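Local coordinates for protein beta-1,4-mannanase (Aplysia kurodai, PDB 3VUP) that probably hydrolyses the beta-1,4-mannosidic linkages of mannan as a digestive beta-1,4-mannanase of the sea hare, built on a TIM barrel, at residues M88-K93 / P143-V148; R60-Q66 / V106-N112; L133-I137 / W206-A210. The contacts are given in a common frame with arbitrary orientation. Numbering follows the deposited sequence.

Contact 1: residues M88-K93 / P143-V148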
loop_
_atom_site.group_PDB
_atom_site.type_symbol
_atom_site.label_atom_id
_atom_site.label_comp_id
_atom_site.label_asym_id
_atom_site.label_seq_id
_atom_site.Cartn_x
_atom_site.Cartn_y
_atom_site.Cartn_z
ATOM N N MET A 88 19.816 6.535 -2.829
ATOM C CA MET A 88 18.518 6.059 -2.349
ATOM C C MET A 88 18.137 6.572 -0.963
ATOM O O MET A 88 16.999 6.972 -0.754
ATOM C CB MET A 88 18.476 4.532 -2.387
ATOM C CG MET A 88 17.140 3.927 -1.991
ATOM S SD MET A 88 15.796 4.495 -3.046
ATOM C CE MET A 88 14.573 3.234 -2.689
ATOM N N LEU A 89 19.064 6.530 -0.012
ATOM C CA LEU A 89 18.737 6.968 1.337
ATOM C C LEU A 89 18.400 8.461 1.335
ATOM O O LEU A 89 17.374 8.870 1.868
ATOM C CB LEU A 89 19.872 6.646 2.313
ATOM C CG LEU A 89 20.268 5.167 2.387
ATOM C CD1 LEU A 89 21.354 4.982 3.427
ATOM C CD2 LEU A 89 19.074 4.278 2.691
ATOM N N ASP A 90 19.256 9.267 0.710
ATOM C CA ASP A 90 18.982 10.693 0.551
ATOM C C ASP A 90 17.657 10.939 -0.172
ATOM O O ASP A 90 16.912 11.858 0.174
ATOM C CB ASP A 90 20.104 11.386 -0.236
ATOM C CG ASP A 90 21.413 11.482 0.537
ATOM O OD1 ASP A 90 21.397 11.444 1.784
ATOM O OD2 ASP A 90 22.467 11.613 -0.121
ATOM N N ASP A 91 17.380 10.128 -1.191
ATOM C CA ASP A 91 16.173 10.288 -1.989
ATOM C C ASP A 91 14.925 10.083 -1.138
ATOM O O ASP A 91 13.965 10.854 -1.223
ATOM C CB ASP A 91 16.147 9.287 -3.146
ATOM C CG ASP A 91 17.240 9.530 -4.178
ATOM O OD1 ASP A 91 17.814 10.645 -4.235
ATOM O OD2 ASP A 91 17.507 8.582 -4.952
ATOM N N MET A 92 14.936 9.039 -0.319
ATOM C CA MET A 92 13.772 8.747 0.504
ATOM C C MET A 92 13.560 9.837 1.558
ATOM O O MET A 92 12.424 10.250 1.813
ATOM C CB MET A 92 13.885 7.360 1.135
ATOM C CG MET A 92 13.862 6.219 0.108
ATOM S SD MET A 92 12.354 6.147 -0.898
ATOM C CE MET A 92 11.120 5.749 0.342
ATOM N N LYS A 93 14.647 10.336 2.141
ATOM C CA LYS A 93 14.532 11.435 3.087
ATOM C C LYS A 93 14.013 12.697 2.405
ATOM O O LYS A 93 13.141 13.378 2.937
ATOM C CB LYS A 93 15.864 11.710 3.792
ATOM C CG LYS A 93 15.840 13.000 4.615
ATOM C CD LYS A 93 16.767 12.968 5.814
ATOM C CE LYS A 93 16.435 14.107 6.773
ATOM N NZ LYS A 93 16.454 15.442 6.106
ATOM N N PRO A 143 18.254 -0.403 6.274
ATOM C CA PRO A 143 18.913 0.898 6.096
ATOM C C PRO A 143 17.972 2.028 5.669
ATOM O O PRO A 143 18.094 3.147 6.168
ATOM C CB PRO A 143 19.955 0.606 5.014
ATOM C CG PRO A 143 20.318 -0.834 5.263
ATOM C CD PRO A 143 19.024 -1.494 5.641
ATOM N N ILE A 144 17.034 1.740 4.776
ATOM C CA ILE A 144 16.077 2.758 4.353
ATOM C C ILE A 144 15.191 3.211 5.519
ATOM O O ILE A 144 15.047 4.410 5.780
ATOM C CB ILE A 144 15.207 2.261 3.178
ATOM C CG1 ILE A 144 16.057 2.115 1.908
ATOM C CG2 ILE A 144 14.030 3.207 2.955
ATOM C CD1 ILE A 144 15.376 1.320 0.813
ATOM N N VAL A 145 14.607 2.244 6.216
ATOM C CA VAL A 145 13.698 2.530 7.317
ATOM C C VAL A 145 14.407 3.289 8.428
ATOM O O VAL A 145 13.861 4.241 8.996
ATOM C CB VAL A 145 13.075 1.220 7.842
ATOM C CG1 VAL A 145 12.329 1.444 9.150
ATOM C CG2 VAL A 145 12.154 0.619 6.788
ATOM N N ASN A 146 15.631 2.873 8.733
ATOM C CA ASN A 146 16.409 3.554 9.753
ATOM C C ASN A 146 16.719 4.995 9.372
ATOM O O ASN A 146 16.681 5.894 10.209
ATOM C CB ASN A 146 17.707 2.808 10.025
ATOM C CG ASN A 146 18.535 3.476 11.092
ATOM O OD1 ASN A 146 18.152 3.500 12.264
ATOM N ND2 ASN A 146 19.670 4.036 10.696
ATOM N N HIS A 147 17.026 5.214 8.099
ATOM C CA HIS A 147 17.440 6.533 7.643
ATOM C C HIS A 147 16.327 7.572 7.800
ATOM O O HIS A 147 16.597 8.744 8.052
ATOM C CB HIS A 147 17.881 6.473 6.187
ATOM C CG HIS A 147 18.534 7.727 5.711
ATOM N ND1 HIS A 147 19.815 8.077 6.077
ATOM C CD2 HIS A 147 18.082 8.724 4.913
ATOM C CE1 HIS A 147 20.128 9.232 5.515
ATOM N NE2 HIS A 147 19.092 9.647 4.808
ATOM N N VAL A 148 15.079 7.139 7.641
ATOM C CA VAL A 148 13.931 8.037 7.747
ATOM C C VAL A 148 13.112 7.775 9.006
ATOM O O VAL A 148 11.968 8.224 9.109
ATOM C CB VAL A 148 13.023 7.966 6.494
ATOM C CG1 VAL A 148 13.819 8.346 5.247
ATOM C CG2 VAL A 148 12.368 6.583 6.345
HETATM O O HOH W 1 19.594 12.153 3.597
#

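Contact 2: residues R60-Q66 / V106-N112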
loop_
_atom_site.group_PDB
_atom_site.type_symbol
_atom_site.label_atom_id
_atom_site.label_comp_id
_atom_site.label_asym_id
_atom_site.label_seq_id
_atom_site.Cartn_x
_atom_site.Cartn_y
_atom_site.Cartn_z
ATOM N N ARG A 60 -0.011 7.955 -1.872
ATOM C CA ARG A 60 0.610 6.645 -2.033
ATOM C C ARG A 60 1.426 6.699 -3.322
ATOM O O ARG A 60 0.957 7.216 -4.336
ATOM C CB ARG A 60 -0.464 5.562 -2.120
ATOM C CG ARG A 60 0.073 4.143 -2.351
ATOM C CD ARG A 60 -1.029 3.147 -2.110
ATOM N NE ARG A 60 -0.708 1.731 -2.275
ATOM C CZ ARG A 60 -1.122 0.960 -3.278
ATOM N NH1 ARG A 60 -1.760 1.472 -4.327
ATOM N NH2 ARG A 60 -0.875 -0.343 -3.235
ATOM N N LEU A 61 2.654 6.192 -3.287
ATOM C CA LEU A 61 3.490 6.149 -4.486
ATOM C C LEU A 61 4.413 4.945 -4.394
ATOM O O LEU A 61 4.717 4.457 -3.301
ATOM C CB LEU A 61 4.272 7.449 -4.704
ATOM C CG LEU A 61 5.542 7.708 -3.889
ATOM C CD1 LEU A 61 6.223 8.966 -4.398
ATOM C CD2 LEU A 61 5.247 7.843 -2.408
ATOM N N TRP A 62 4.820 4.446 -5.551
ATOM C CA TRP A 62 5.451 3.142 -5.628
ATOM C C TRP A 62 6.956 3.268 -5.800
ATOM O O TRP A 62 7.438 4.118 -6.554
ATOM C CB TRP A 62 4.863 2.335 -6.774
ATOM C CG TRP A 62 3.390 2.017 -6.677
ATOM C CD1 TRP A 62 2.447 2.554 -5.843
ATOM C CD2 TRP A 62 2.707 1.087 -7.502
ATOM N NE1 TRP A 62 1.214 1.983 -6.092
ATOM C CE2 TRP A 62 1.353 1.080 -7.117
ATOM C CE3 TRP A 62 3.120 0.232 -8.526
ATOM C CZ2 TRP A 62 0.403 0.262 -7.742
ATOM C CZ3 TRP A 62 2.194 -0.571 -9.139
ATOM C CH2 TRP A 62 0.844 -0.548 -8.754
ATOM N N ILE A 63 7.686 2.397 -5.104
ATOM C CA ILE A 63 9.134 2.506 -4.982
ATOM C C ILE A 63 9.866 1.443 -5.809
ATOM O O ILE A 63 10.233 1.713 -6.949
ATOM C CB ILE A 63 9.585 2.479 -3.493
ATOM C CG1 ILE A 63 8.731 3.442 -2.639
ATOM C CG2 ILE A 63 11.067 2.791 -3.385
ATOM C CD1 ILE A 63 8.759 4.888 -3.079
ATOM N N HIS A 64 10.082 0.243 -5.264
ATOM C CA HIS A 64 10.867 -0.767 -5.987
ATOM C C HIS A 64 10.093 -1.376 -7.155
ATOM O O HIS A 64 10.664 -1.664 -8.215
ATOM C CB HIS A 64 11.304 -1.932 -5.090
ATOM C CG HIS A 64 11.970 -1.548 -3.799
ATOM N ND1 HIS A 64 12.983 -0.616 -3.701
ATOM C CD2 HIS A 64 11.812 -2.060 -2.556
ATOM C CE1 HIS A 64 13.390 -0.545 -2.444
ATOM N NE2 HIS A 64 12.701 -1.417 -1.731
ATOM N N ILE A 65 8.805 -1.629 -6.920
ATOM C CA ILE A 65 7.889 -2.242 -7.879
ATOM C C ILE A 65 8.271 -3.710 -8.088
ATOM O O ILE A 65 7.885 -4.553 -7.275
ATOM C CB ILE A 65 7.705 -1.388 -9.154
ATOM C CG1 ILE A 65 7.363 0.048 -8.723
ATOM C CG2 ILE A 65 6.604 -1.954 -10.015
ATOM C CD1 ILE A 65 6.829 0.934 -9.816
ATOM N N GLN A 66 9.045 -4.030 -9.123
ATOM C CA GLN A 66 9.553 -5.396 -9.250
ATOM C C GLN A 66 11.078 -5.443 -9.337
ATOM O O GLN A 66 11.657 -6.388 -9.862
ATOM C CB GLN A 66 8.870 -6.139 -10.403
ATOM C CG GLN A 66 7.371 -6.232 -10.155
ATOM C CD GLN A 66 6.623 -7.132 -11.114
ATOM O OE1 GLN A 66 6.869 -7.128 -12.326
ATOM N NE2 GLN A 66 5.666 -7.896 -10.576
ATOM N N VAL A 106 2.989 10.480 3.475
ATOM C CA VAL A 106 3.439 9.628 2.386
ATOM C C VAL A 106 3.312 8.157 2.745
ATOM O O VAL A 106 3.665 7.749 3.859
ATOM C CB VAL A 106 4.900 9.946 2.044
ATOM C CG1 VAL A 106 5.386 9.108 0.887
ATOM C CG2 VAL A 106 5.032 11.387 1.712
ATOM N N PHE A 107 2.812 7.377 1.789
ATOM C CA PHE A 107 2.687 5.932 1.933
ATOM C C PHE A 107 3.452 5.258 0.801
ATOM O O PHE A 107 2.894 4.977 -0.251
ATOM C CB PHE A 107 1.201 5.542 1.950
ATOM C CG PHE A 107 0.452 6.139 3.108
ATOM C CD1 PHE A 107 0.282 5.430 4.280
ATOM C CD2 PHE A 107 -0.035 7.433 3.040
ATOM C CE1 PHE A 107 -0.381 5.995 5.360
ATOM C CE2 PHE A 107 -0.701 8.004 4.121
ATOM C CZ PHE A 107 -0.874 7.283 5.279
ATOM N N PRO A 108 4.756 5.029 1.001
ATOM C CA PRO A 108 5.535 4.354 -0.038
ATOM C C PRO A 108 5.097 2.901 -0.148
ATOM O O PRO A 108 4.938 2.221 0.870
ATOM C CB PRO A 108 6.971 4.430 0.497
ATOM C CG PRO A 108 6.948 5.522 1.540
ATOM C CD PRO A 108 5.584 5.417 2.154
ATOM N N CYS A 109 4.919 2.436 -1.381
ATOM C CA CYS A 109 4.562 1.050 -1.645
ATOM C C CYS A 109 5.781 0.349 -2.233
ATOM O O CYS A 109 6.243 0.706 -3.317
ATOM C CB CYS A 109 3.369 0.980 -2.599
ATOM S SG CYS A 109 2.909 -0.700 -3.061
ATOM N N LEU A 110 6.301 -0.639 -1.514
ATOM C CA LEU A 110 7.596 -1.217 -1.860
ATOM C C LEU A 110 7.558 -2.056 -3.134
ATOM O O LEU A 110 8.354 -1.812 -4.041
ATOM C CB LEU A 110 8.144 -2.037 -0.696
ATOM C CG LEU A 110 8.405 -1.253 0.585
ATOM C CD1 LEU A 110 8.893 -2.211 1.660
ATOM C CD2 LEU A 110 9.399 -0.122 0.342
ATOM N N TRP A 111 6.636 -3.020 -3.197
ATOM C CA TRP A 111 6.631 -4.039 -4.243
ATOM C C TRP A 111 5.289 -4.082 -4.969
ATOM O O TRP A 111 4.290 -3.521 -4.502
ATOM C CB TRP A 111 6.904 -5.412 -3.638
ATOM C CG TRP A 111 8.190 -5.509 -2.875
ATOM C CD1 TRP A 111 8.330 -5.577 -1.518
ATOM C CD2 TRP A 111 9.518 -5.566 -3.418
ATOM N NE1 TRP A 111 9.655 -5.663 -1.183
ATOM C CE2 TRP A 111 10.404 -5.661 -2.330
ATOM C CE3 TRP A 111 10.044 -5.525 -4.715
ATOM C CZ2 TRP A 111 11.788 -5.741 -2.497
ATOM C CZ3 TRP A 111 11.419 -5.604 -4.879
ATOM C CH2 TRP A 111 12.272 -5.706 -3.776
ATOM N N ASN A 112 5.263 -4.776 -6.105
ATOM C CA ASN A 112 4.062 -4.886 -6.919
ATOM C C ASN A 112 3.933 -6.301 -7.473
ATOM O O ASN A 112 4.909 -6.864 -7.981
ATOM C CB ASN A 112 4.149 -3.902 -8.089
ATOM C CG ASN A 112 2.925 -3.924 -8.982
ATOM O OD1 ASN A 112 1.811 -4.179 -8.520
ATOM N ND2 ASN A 112 3.122 -3.637 -10.272
#

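Contact 3: residues L133-I137 / W206-A210. With SO4 (sulfate ion), chain H.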
loop_
_atom_site.group_PDB
_atom_site.type_symbol
_atom_site.label_atom_id
_atom_site.label_comp_id
_atom_site.label_asym_id
_atom_site.label_seq_id
_atom_site.Cartn_x
_atom_site.Cartn_y
_atom_site.Cartn_z
ATOM N N LEU A 133 15.528 -13.083 0.646
ATOM C CA LEU A 133 14.707 -12.147 1.395
ATOM C C LEU A 133 15.486 -11.511 2.549
ATOM O O LEU A 133 15.409 -10.294 2.760
ATOM C CB LEU A 133 13.457 -12.843 1.920
ATOM C CG LEU A 133 12.517 -11.964 2.743
ATOM C CD1 LEU A 133 12.102 -10.714 1.963
ATOM C CD2 LEU A 133 11.302 -12.771 3.150
ATOM N N GLN A 134 16.238 -12.313 3.298
ATOM C CA GLN A 134 17.012 -11.746 4.398
ATOM C C GLN A 134 18.030 -10.712 3.909
ATOM O O GLN A 134 18.272 -9.713 4.589
ATOM C CB GLN A 134 17.691 -12.830 5.239
ATOM C CG GLN A 134 18.179 -12.321 6.599
ATOM C CD GLN A 134 17.060 -11.771 7.484
ATOM O OE1 GLN A 134 15.970 -12.344 7.567
ATOM N NE2 GLN A 134 17.332 -10.654 8.151
ATOM N N SER A 135 18.618 -10.939 2.734
ATOM C CA SER A 135 19.537 -9.950 2.167
ATOM C C SER A 135 18.830 -8.638 1.824
ATOM O O SER A 135 19.386 -7.565 2.040
ATOM C CB SER A 135 20.336 -10.501 0.971
ATOM O OG SER A 135 19.567 -10.613 -0.214
ATOM N N TYR A 136 17.605 -8.712 1.308
ATOM C CA TYR A 136 16.836 -7.490 1.084
ATOM C C TYR A 136 16.628 -6.745 2.399
ATOM O O TYR A 136 16.831 -5.525 2.495
ATOM C CB TYR A 136 15.470 -7.768 0.421
ATOM C CG TYR A 136 14.623 -6.516 0.404
ATOM C CD1 TYR A 136 15.046 -5.395 -0.300
ATOM C CD2 TYR A 136 13.440 -6.425 1.136
ATOM C CE1 TYR A 136 14.315 -4.223 -0.295
ATOM C CE2 TYR A 136 12.695 -5.254 1.140
ATOM C CZ TYR A 136 13.140 -4.158 0.425
ATOM O OH TYR A 136 12.400 -2.996 0.459
ATOM N N ILE A 137 16.210 -7.487 3.416
ATOM C CA ILE A 137 15.918 -6.896 4.707
ATOM C C ILE A 137 17.153 -6.238 5.318
ATOM O O ILE A 137 17.099 -5.088 5.765
ATOM C CB ILE A 137 15.308 -7.949 5.622
ATOM C CG1 ILE A 137 13.885 -8.260 5.137
ATOM C CG2 ILE A 137 15.319 -7.477 7.074
ATOM C CD1 ILE A 137 13.241 -9.425 5.822
ATOM N N TRP A 206 8.069 -10.993 7.478
ATOM C CA TRP A 206 9.457 -10.636 7.760
ATOM C C TRP A 206 9.718 -9.157 7.504
ATOM O O TRP A 206 10.437 -8.506 8.261
ATOM C CB TRP A 206 10.428 -11.501 6.959
ATOM C CG TRP A 206 10.545 -12.919 7.454
ATOM C CD1 TRP A 206 9.715 -13.574 8.332
ATOM C CD2 TRP A 206 11.572 -13.855 7.104
ATOM N NE1 TRP A 206 10.164 -14.858 8.537
ATOM C CE2 TRP A 206 11.299 -15.057 7.793
ATOM C CE3 TRP A 206 12.689 -13.797 6.266
ATOM C CZ2 TRP A 206 12.107 -16.189 7.669
ATOM C CZ3 TRP A 206 13.484 -14.918 6.144
ATOM C CH2 TRP A 206 13.192 -16.098 6.845
ATOM N N GLN A 207 9.131 -8.611 6.444
ATOM C CA GLN A 207 9.339 -7.196 6.172
ATOM C C GLN A 207 8.649 -6.308 7.202
ATOM O O GLN A 207 9.222 -5.321 7.661
ATOM C CB GLN A 207 8.914 -6.843 4.752
ATOM C CG GLN A 207 9.786 -7.471 3.679
ATOM C CD GLN A 207 9.280 -7.133 2.299
ATOM O OE1 GLN A 207 9.679 -6.131 1.712
ATOM N NE2 GLN A 207 8.368 -7.946 1.785
ATOM N N ALA A 208 7.416 -6.644 7.559
ATOM C CA ALA A 208 6.712 -5.860 8.560
ATOM C C ALA A 208 7.465 -5.852 9.889
ATOM O O ALA A 208 7.568 -4.819 10.540
ATOM C CB ALA A 208 5.289 -6.367 8.743
ATOM N N ASP A 209 7.999 -7.008 10.275
ATOM C CA ASP A 209 8.727 -7.114 11.531
ATOM C C ASP A 209 10.021 -6.311 11.475
ATOM O O ASP A 209 10.378 -5.626 12.432
ATOM C CB ASP A 209 9.012 -8.574 11.871
ATOM C CG ASP A 209 9.691 -8.739 13.220
ATOM O OD1 ASP A 209 8.988 -8.797 14.254
ATOM O OD2 ASP A 209 10.935 -8.833 13.241
ATOM N N ALA A 210 10.713 -6.371 10.344
ATOM C CA ALA A 210 11.940 -5.605 10.178
ATOM C C ALA A 210 11.673 -4.107 10.302
ATOM O O ALA A 210 12.427 -3.384 10.957
ATOM C CB ALA A 210 12.580 -5.921 8.840
HETATM S S SO4 H . 16.027 -10.278 11.928
HETATM O O1 SO4 H . 16.290 -10.493 10.507
HETATM O O2 SO4 H . 14.879 -11.083 12.368
HETATM O O3 SO4 H . 17.197 -10.658 12.714
HETATM O O4 SO4 H . 15.747 -8.860 12.150
#

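Contact 1: residues M88-K93 / P143-V148
Helix 88-93 crosses helix 143-147 at -43°, axes 9.4 Å apart at closest; Val148 lies just past the helix end. Met88 reaches over with its methyl end, CE lying 4.1 Å from Ile144 CD1. Leu89 has its CA-to-CB bond toward the partner: its CD2 comes 3.8 Å from Ile144 CG1, while its CB sits over the face of the His147 ring, 3.8 Å from the centroid, a CH-pi contact. Asp90 joins indirectly, one water bridging its OD1 (2.7 Å) and His147 NE2 (2.8 Å). One turn on from Met88, Met92 places CG 4.1 Å from Ile144 CG2 and CB 4.2 Å from Val148 CG1. Lys93 lays CB beside the imidazole edge, 3.9 Å from His147 CD2, and sends its amine off to a salt bridge with Asp97. These are neighbouring outer helices of the TIM barrel, 88-101 and 130-147; beneath them Trp157 of strand 157-161 packs against Met92, Ile144 and Val148, and Met88 rests on Ile63 and His64 of strand 58-65.

Contact 2: residues R60-Q66 / V106-N112
Backbone hydrogen bonds zip these neighbouring parallel strands together: Leu61 N to Phe107 O (3.3 Å), Cys109 N to Leu61 O (2.8 Å) and Ile63 N to Cys109 O (2.9 Å). At Ile63 and His64 the chain turns a corner and the register slips by one, a beta bulge. Leu110 O then accepts from Ile65 N (2.9 Å) and weakly from His64 N (3.0 Å), before Asn112 N returns to Ile65 O (2.9 Å). Gln66 NE2 donates to Asn112 O at 2.9 Å and also to Val115 O. Outward from the backbone, Cys109 SG lies over the Trp62 five-membered ring, 4.4 Å from its centroid, and His64 CB sits over the six-membered ring of Trp111, 4.0 Å from that centroid. Among apolar contacts, Leu61 CD2 meets Val106 CG1 at 3.5 Å and Ile63 CG1 meets Pro108 CB at 3.7 Å. The Arg60 guanidinium forms salt bridges with Asp158 and Glu293 and hydrogen bonds with Asn22 and Asn161. A buried charge network beside Trp62, whose side chain is about 3 Å from a bound Tris molecule (probably from the crystallisation liquor), is consistent with the substrate cleft that TIM-barrel enzymes carry at the C-terminal ends of their strands.

Contact 3: residues L133-I137 / W206-A210
Apolar packing does most of the work between these two helical segments, which run at 24° to each other with axes 10.6 Å apart at closest approach. Leu133 CD2 touches Trp206 CE3 at 3.6 Å, Ile137 CD1 meets Trp206 CB at 3.7 Å, and Ile137 CG2 lies 3.6 Å from Ala210 CB. The polar groups at the interface find their partners beyond it. Gln207 OE1 comes 3.2 Å from Tyr136 CE2 at the ring edge, but hydrogen-bonds to Trp111; the Tyr136 hydroxyl pairs with His64, and the indole nitrogen of Trp206 with Gly249 O. A sulfate ion, probably from the crystallisation liquor, accepts a hydrogen bond from Gln134 NE2 to its O1 at 2.6 Å and is also held by Lys142 and Lys251. Helices 130-147 and 197-214 are neighbours in the outer layer of the TIM barrel, and they sit on its strands through Tyr136 and Gln207 against Leu110 of strand 105-112, with Gln207 and Ala208 against Leu159 of strand 157-161.

Overall arrangement
All three contacts belong to one sector of the eight-stranded TIM barrel. Contact 2 joins adjacent strands 58-65 and 105-112, which helix 88-101 connects in a beta-alpha-beta unit; contact 1 pairs that helix with helix 130-147, and contact 3 pairs 130-147 with 197-214. Centres lie 14 to 16 Å apart. Along the chain the segments of contact 1 alternate with those of each other contact, whereas contact 2 closes before contact 3 opens. Met88 and Ile63 join contacts 1 and 2 by packing; the probable hydrogen bonds His64–Tyr136 and Trp111–Gln207 tie contact 2 to contact 3. Helices 130-147 and 197-214 thus probably hydrogen-bond to strand-end residues near the presumed cleft, while helix 88-101 meets them by packing.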